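CDGSH iron-sulfur domain-containing protein 3, mitochondrial (Homo sapiens, PDB 6AVJ) binds two [2Fe-2S] clusters, can pass them to the apoferredoxins FDX1 and FDX2, and helps keep mitochondrial iron and reactive oxygen species at normal levels. Local coordinates at residues 15-19 and 20-24; 78-81 and 82-85. The protein carries 2 engineered substitutions. All blocks are in the same frame, centred on the assembly; numbering follows the deposited sequence.

Contact 1: 15-19 and 20-24; sequences ELVAG and KTYRW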
ATOM      1  N   GLU A  15      -8.360  -9.670  -5.909  1.00 14.54           N
ATOM      2  CA  GLU A  15      -8.197 -11.062  -6.327  1.00 12.35           C
ATOM      3  C   GLU A  15      -6.828 -11.157  -6.985  1.00 16.46           C
ATOM      4  O   GLU A  15      -6.644 -10.686  -8.112  1.00 22.12           O
ATOM      5  CB  GLU A  15      -9.322 -11.498  -7.269  1.00 15.31           C
ATOM      6  CG  GLU A  15      -9.131 -12.958  -7.627  1.00 16.43           C
ATOM      7  CD  GLU A  15     -10.273 -13.560  -8.428  1.00 26.22           C
ATOM      8  OE1 GLU A  15     -11.409 -13.098  -8.310  1.00 26.08           O
ATOM      9  OE2 GLU A  15      -9.998 -14.522  -9.144  1.00 26.31           O
ATOM     10  N   LEU A  16      -5.864 -11.730  -6.275  1.00 13.47           N
ATOM     11  CA  LEU A  16      -4.558 -12.060  -6.874  1.00 15.13           C
ATOM     12  C   LEU A  16      -4.646 -13.291  -7.764  1.00 13.73           C
ATOM     13  O   LEU A  16      -5.362 -14.235  -7.449  1.00 17.25           O
ATOM     14  CB  LEU A  16      -3.512 -12.342  -5.812  1.00 15.13           C
ATOM     15  CG  LEU A  16      -3.242 -11.212  -4.827  1.00 16.89           C
ATOM     16  CD1 LEU A  16      -2.082 -11.606  -3.871  1.00 23.02           C
ATOM     17  CD2 LEU A  16      -2.994  -9.948  -5.513  1.00 18.04           C
ATOM     18  N   VAL A  17      -3.882 -13.276  -8.854  1.00 15.06           N
ATOM     19  CA  VAL A  17      -3.850 -14.338  -9.874  1.00 13.29           C
ATOM     20  C   VAL A  17      -2.479 -15.004  -9.815  1.00 15.65           C
ATOM     21  O   VAL A  17      -1.447 -14.319  -9.928  1.00 16.31           O
ATOM     22  CB  VAL A  17      -4.124 -13.763 -11.270  1.00 17.55           C
ATOM     23  CG1 VAL A  17      -3.825 -14.839 -12.372  1.00 16.59           C
ATOM     24  CG2 VAL A  17      -5.560 -13.226 -11.360  1.00 20.25           C
ATOM     25  N   ALA A  18      -2.467 -16.307  -9.543  1.00 11.81           N
ATOM     26  CA  ALA A  18      -1.239 -17.088  -9.452  1.00 14.10           C
ATOM     27  C   ALA A  18      -0.368 -16.845 -10.681  1.00 12.99           C
ATOM     28  O   ALA A  18      -0.843 -16.904 -11.822  1.00 14.03           O
ATOM     29  CB  ALA A  18      -1.570 -18.594  -9.312  1.00 14.51           C
ATOM     30  N   GLY A  19       0.896 -16.486 -10.423  1.00 16.15           N
ATOM     31  CA  GLY A  19       1.872 -16.241 -11.453  1.00 13.39           C
ATOM     32  C   GLY A  19       1.966 -14.818 -11.911  1.00 17.86           C
ATOM     33  O   GLY A  19       2.795 -14.507 -12.783  1.00 14.66           O
ATOM     34  N   LYS A  20       1.095 -13.958 -11.419  1.00 15.77           N
ATOM     35  CA  LYS A  20       1.046 -12.592 -11.907  1.00 16.01           C
ATOM     36  C   LYS A  20       1.895 -11.735 -10.991  1.00 15.31           C
ATOM     37  O   LYS A  20       1.921 -11.954  -9.775  1.00 12.37           O
ATOM     38  CB  LYS A  20      -0.377 -12.059 -11.956  1.00 17.96           C
ATOM     39  CG  LYS A  20      -0.491 -10.706 -12.606  1.00 20.33           C
ATOM     40  CD  LYS A  20      -1.952 -10.452 -12.974  1.00 24.00           C
ATOM     41  CE  LYS A  20      -2.222  -9.009 -13.349  1.00 23.99           C
ATOM     42  NZ  LYS A  20      -3.642  -8.903 -13.788  1.00 34.60           N
ATOM     43  N   THR A  21       2.616 -10.802 -11.589  1.00 15.68           N
ATOM     44  CA  THR A  21       3.497  -9.896 -10.844  1.00 13.58           C
ATOM     45  C   THR A  21       2.762  -8.616 -10.496  1.00 14.25           C
ATOM     46  O   THR A  21       2.086  -8.028 -11.343  1.00 10.78           O
ATOM     47  CB  THR A  21       4.760  -9.554 -11.647  1.00 15.63           C
ATOM     48  OG1 THR A  21       5.517 -10.745 -11.790  1.00 17.46           O
ATOM     49  CG2 THR A  21       5.610  -8.502 -10.916  1.00 18.84           C
ATOM     50  N   TYR A  22       2.892  -8.195  -9.239  1.00 14.05           N
ATOM     51  CA  TYR A  22       2.214  -7.021  -8.720  1.00 11.80           C
ATOM     52  C   TYR A  22       3.257  -6.087  -8.123  1.00 11.33           C
ATOM     53  O   TYR A  22       4.343  -6.534  -7.722  1.00 13.21           O
ATOM     54  CB  TYR A  22       1.169  -7.399  -7.650  1.00 14.23           C
ATOM     55  CG  TYR A  22       0.036  -8.277  -8.169  1.00 13.04           C
ATOM     56  CD1 TYR A  22       0.157  -9.669  -8.217  1.00 11.69           C
ATOM     57  CD2 TYR A  22      -1.122  -7.709  -8.679  1.00 14.90           C
ATOM     58  CE1 TYR A  22      -0.869 -10.470  -8.735  1.00 14.98           C
ATOM     59  CE2 TYR A  22      -2.174  -8.517  -9.179  1.00 17.22           C
ATOM     60  CZ  TYR A  22      -2.031  -9.888  -9.197  1.00 16.13           C
ATOM     61  OH  TYR A  22      -3.051 -10.670  -9.707  1.00 14.39           O
ATOM     62  N   ARG A  23       2.894  -4.795  -8.028  1.00 11.50           N
ATOM     63  CA  ARG A  23       3.777  -3.737  -7.486  1.00 11.04           C
ATOM     64  C   ARG A  23       2.983  -2.923  -6.472  1.00  9.03           C
ATOM     65  O   ARG A  23       2.160  -2.080  -6.842  1.00 11.28           O
ATOM     66  CB  ARG A  23       4.337  -2.857  -8.587  1.00 13.49           C
ATOM     67  CG  ARG A  23       5.389  -3.603  -9.468  1.00 18.94           C
ATOM     68  CD  ARG A  23       5.804  -2.824 -10.681  1.00 20.57           C
ATOM     69  NE  ARG A  23       6.882  -3.525 -11.392  1.00 24.63           N
ATOM     70  CZ  ARG A  23       6.701  -4.565 -12.207  1.00 26.27           C
ATOM     71  NH1 ARG A  23       5.482  -5.034 -12.450  1.00 22.03           N
ATOM     72  NH2 ARG A  23       7.743  -5.142 -12.800  1.00 32.79           N
ATOM     73  N   TRP A  24       3.180  -3.232  -5.202  1.00  8.91           N
ATOM     74  CA  TRP A  24       2.407  -2.593  -4.143  1.00 11.22           C
ATOM     75  C   TRP A  24       2.908  -1.177  -3.883  1.00 10.70           C
ATOM     76  O   TRP A  24       4.110  -0.948  -3.765  1.00  9.79           O
ATOM     77  CB  TRP A  24       2.515  -3.379  -2.859  1.00  8.48           C
ATOM     78  CG  TRP A  24       1.818  -2.762  -1.647  1.00  6.75           C
ATOM     79  CD1 TRP A  24       0.490  -2.591  -1.494  1.00 10.40           C
ATOM     80  CD2 TRP A  24       2.422  -2.328  -0.430  1.00  8.55           C
ATOM     81  NE1 TRP A  24       0.211  -2.070  -0.257  1.00  9.73           N
ATOM     82  CE2 TRP A  24       1.393  -1.913   0.422  1.00  8.99           C
ATOM     83  CE3 TRP A  24       3.736  -2.302   0.048  1.00  8.97           C
ATOM     84  CZ2 TRP A  24       1.653  -1.383   1.703  1.00 10.77           C
ATOM     85  CZ3 TRP A  24       3.986  -1.818   1.299  1.00 12.38           C
ATOM     86  CH2 TRP A  24       2.952  -1.348   2.117  1.00 10.29           C
TER
HETATM   87  O   HOH W   1      -5.289  -9.313 -10.180  1.00 23.25           O
HETATM   88  O   HOH W   2       4.488 -12.637 -13.847  1.00 32.54           O
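Tyr22 reaches back across the turn so that its hydroxyl meets the backbone of Leu16 and Val17, while Leu16 lies against its ring. The polar anchor is a hydrogen bond from Val17 N to Tyr22 OH, 2.9 Å long with an N-H...O angle of 148°, the amide coming in at the ring edge. The same Tyr22 OH stands 2.7 Å from a water that lies in the ring plane and donates to Glu15 O at 2.8 Å. The hydroxyl is therefore gripped twice, once by an amide and once by a water, and the water also satisfies a carbonyl of strand 12-16. One face of the phenol is met by Leu16: CD2 sits over the ring centre, 3.9 Å from the centroid and only 12° off the normal, a CH-pi contact. Tyr22 has CG anti to its carbonyl carbon (chi1 -63°), which brings the ring back to Leu16 CD2 and its hydroxyl to Val17 N.

The link between strands 12-16 and 21-24 is a type II beta turn from Val17 to Lys20, closed by Lys20 N donating to Val17 O at 3.0 Å. Gly19 takes the third position, with a positive phi; there a side chain would be jammed against the preceding carbonyl oxygen. Gly19 O accepts from a second water, 2.7 Å away, which also hydrogen-bonds Thr21 OG1. Outside the turn, Ala18 N donates to Thr57 OG1, and the two strands pair with different partners, 58-62 and 50-53, so this loop carries the chain from one two-stranded sheet to the other. With Val17 N, Lys20 N, Glu15 O, Gly19 O and the Tyr22 hydroxyl each given a partner, the chemistry is consistent with a surface turn held mainly by polar pairing, with the Leu16-Tyr22 contact as its apolar complement.

Contact 2: 78-81 and 82-85; sequences CRSE and RVQK. Engineered in segment 78-81: Cys78 (natural residue His). With FES (Fe2/s2 (inorganic) cluster), chain E.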
ATOM      1  N   CYS A  78      -4.166  -0.553  10.618  1.00 11.10           N
ATOM      2  CA  CYS A  78      -5.202   0.441  10.304  1.00 12.27           C
ATOM      3  C   CYS A  78      -6.303   0.505  11.338  1.00 15.05           C
ATOM      4  O   CYS A  78      -7.016   1.511  11.394  1.00 13.69           O
ATOM      5  CB  CYS A  78      -5.882   0.149   8.947  1.00 13.15           C
ATOM      6  SG  CYS A  78      -6.381  -1.622   8.754  1.00 11.24           S
ATOM      7  N   ARG A  79      -6.464  -0.537  12.137  1.00 10.36           N
ATOM      8  CA  ARG A  79      -7.506  -0.547  13.154  1.00 10.88           C
ATOM      9  C   ARG A  79      -7.119   0.243  14.408  1.00 19.99           C
ATOM     10  O   ARG A  79      -7.964   0.552  15.238  1.00 23.84           O
ATOM     11  CB  ARG A  79      -7.899  -1.981  13.482  1.00 17.42           C
ATOM     12  CG  ARG A  79      -8.500  -2.683  12.280  1.00 17.82           C
ATOM     13  CD  ARG A  79      -9.062  -4.055  12.595  1.00 24.63           C
ATOM     14  NE  ARG A  79     -10.168  -4.373  11.707  1.00 27.22           N
ATOM     15  CZ  ARG A  79     -10.037  -4.855  10.477  1.00 36.69           C
ATOM     16  NH1 ARG A  79      -8.840  -5.107   9.958  1.00 28.52           N
ATOM     17  NH2 ARG A  79     -11.119  -5.099   9.761  1.00 42.11           N
ATOM     18  N   SER A  80      -5.843   0.580  14.531  1.00 16.18           N
ATOM     19  CA  SER A  80      -5.371   1.366  15.662  1.00 21.62           C
ATOM     20  C   SER A  80      -5.999   2.760  15.655  1.00 21.66           C
ATOM     21  O   SER A  80      -6.418   3.275  14.615  1.00 17.55           O
ATOM     22  CB  SER A  80      -3.845   1.484  15.620  1.00 15.02           C
ATOM     23  OG  SER A  80      -3.391   2.311  14.558  1.00 19.85           O
ATOM     24  N   GLU A  81      -6.091   3.376  16.846  1.00 27.35           N
ATOM     25  CA  GLU A  81      -6.538   4.769  16.909  1.00 19.28           C
ATOM     26  C   GLU A  81      -5.555   5.677  16.202  1.00 23.17           C
ATOM     27  O   GLU A  81      -5.933   6.670  15.559  1.00 21.41           O
ATOM     28  CB  GLU A  81      -6.716   5.197  18.360  1.00 22.66           C
ATOM     29  CG  GLU A  81      -7.883   4.525  19.039  1.00 25.68           C
ATOM     30  CD  GLU A  81      -9.210   4.884  18.394  1.00 27.39           C
ATOM     31  OE1 GLU A  81      -9.565   6.090  18.363  1.00 26.04           O
ATOM     32  OE2 GLU A  81      -9.897   3.978  17.888  1.00 26.53           O
ATOM     33  N   ARG A  82      -4.285   5.332  16.263  1.00 24.51           N
ATOM     34  CA  ARG A  82      -3.287   6.153  15.596  1.00 22.74           C
ATOM     35  C   ARG A  82      -3.605   6.314  14.098  1.00 24.11           C
ATOM     36  O   ARG A  82      -3.520   7.412  13.549  1.00 21.86           O
ATOM     37  CB  ARG A  82      -1.921   5.516  15.833  1.00 29.33           C
ATOM     38  CG  ARG A  82      -0.801   6.229  15.232  1.00 35.07           C
ATOM     39  CD  ARG A  82       0.526   5.787  15.862  1.00 43.99           C
ATOM     40  NE  ARG A  82       1.628   6.689  15.486  1.00 58.55           N
ATOM     41  CZ  ARG A  82       2.649   6.379  14.682  1.00 55.51           C
ATOM     42  NH1 ARG A  82       2.759   5.165  14.148  1.00 50.38           N
ATOM     43  NH2 ARG A  82       3.573   7.300  14.420  1.00 46.93           N
ATOM     44  N   VAL A  83      -3.937   5.220  13.406  1.00 18.46           N
ATOM     45  CA  VAL A  83      -4.215   5.326  11.974  1.00 15.74           C
ATOM     46  C   VAL A  83      -5.602   5.915  11.734  1.00 20.19           C
ATOM     47  O   VAL A  83      -5.797   6.696  10.803  1.00 17.97           O
ATOM     48  CB  VAL A  83      -4.055   3.949  11.283  1.00 14.21           C
ATOM     49  CG1 VAL A  83      -4.571   3.990   9.815  1.00 14.60           C
ATOM     50  CG2 VAL A  83      -2.577   3.548  11.270  1.00 17.30           C
ATOM     51  N   GLN A  84      -6.603   5.522  12.520  1.00 15.81           N
ATOM     52  CA  GLN A  84      -7.939   6.012  12.219  1.00 21.47           C
ATOM     53  C   GLN A  84      -8.042   7.529  12.408  1.00 22.09           C
ATOM     54  O   GLN A  84      -8.847   8.178  11.737  1.00 22.50           O
ATOM     55  CB  GLN A  84      -8.966   5.297  13.079  1.00 21.69           C
ATOM     56  CG  GLN A  84      -9.278   3.860  12.605  1.00 22.81           C
ATOM     57  CD  GLN A  84      -9.692   3.832  11.135  1.00 25.44           C
ATOM     58  OE1 GLN A  84     -10.687   4.466  10.755  1.00 26.00           O
ATOM     59  NE2 GLN A  84      -8.910   3.155  10.296  1.00 24.23           N
ATOM     60  N   LYS A  85      -7.219   8.106  13.282  1.00 17.00           N
ATOM     61  CA  LYS A  85      -7.190   9.556  13.497  1.00 20.86           C
ATOM     62  C   LYS A  85      -6.259  10.271  12.551  1.00 26.67           C
ATOM     63  O   LYS A  85      -6.156  11.496  12.629  1.00 28.70           O
ATOM     64  CB  LYS A  85      -6.755   9.895  14.922  1.00 20.64           C
ATOM     65  CG  LYS A  85      -7.743   9.497  15.987  1.00 18.44           C
ATOM     66  CD  LYS A  85      -7.082   9.642  17.330  1.00 17.60           C
ATOM     67  CE  LYS A  85      -7.983   9.279  18.446  1.00 24.86           C
ATOM     68  NZ  LYS A  85      -7.243   9.610  19.651  1.00 26.18           N
TER
HETATM   69 FE1  FES E 202      -4.748  -2.410   7.206  1.00 10.84          FE
HETATM   70 FE2  FES E 202      -2.677  -0.745   6.412  1.00 10.85          FE
HETATM   71  S1  FES E 202      -4.732  -0.894   5.574  1.00 10.82           S
HETATM   72  S2  FES E 202      -2.682  -2.307   7.975  1.00 10.04           S
HETATM   73  O   HOH W   3      -8.957   7.318  20.931  1.00 29.24           O
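This is a local contact at the start of a short helix: the 3-10 segment ending at Cys78 and Arg79 runs into helix 81-84 beside the second [2Fe-2S] cluster. Ser80 is the N-cap. Its OG accepts from Val83 N at 3.2 Å, with an N-H...O angle of 159°, and is also hydrogen-bonded to Thr77 O. Ser80 O receives Gln84 N at 3.1 Å, and Lys85 N follows on to Glu81 O, as in a regular helical turn.

Cys78, an engineered replacement of the natural histidine, binds iron FE1 through SG at 2.4 Å, sharing that iron with Cys74. In the NEET fold of the CDGSH family the cluster is held by three cysteines and one histidine, and this residue takes the histidine's place. Val83 lays CG1 against Cys78 CA, 3.6 Å away, and its side chain also touches Cys65, another cluster ligand.

Gln84, bent at chi2 (-54°), folds back so that NE2 donates to Cys78 O at 2.7 Å, nearly straight at 166° and with the acceptor close to the amide plane. A leucine here would probably leave Cys78 O without this donor and loosen the tie between the helix and the ligand-bearing turn. On the outer side, Glu81 OE1 and Lys85 NZ are bridged by a water rather than paired directly.

Contacts 1 and 2 lie on opposite sides of the chain's centre, their centres 27 Å apart and their nearest atoms about 11 Å apart, so they do not touch. Along the chain they are in series, contact 1 closing well before contact 2 opens. Their relation to the metal differs: contact 2 supplies a ligand of the second cluster, whereas contact 1 stands back from the metal, with the Tyr22 side chain about 12 Å from a bound cluster and about 9 Å from the side chain of Cys36. Two hydrogen-bonded links tie 15-24 to cluster ligands: Arg23 pairs through its backbone with Cys36, a ligand of the first cluster, and Trp24 NE1 makes a hydrogen bond to Cys63 O, Cys63 being a ligand of the second.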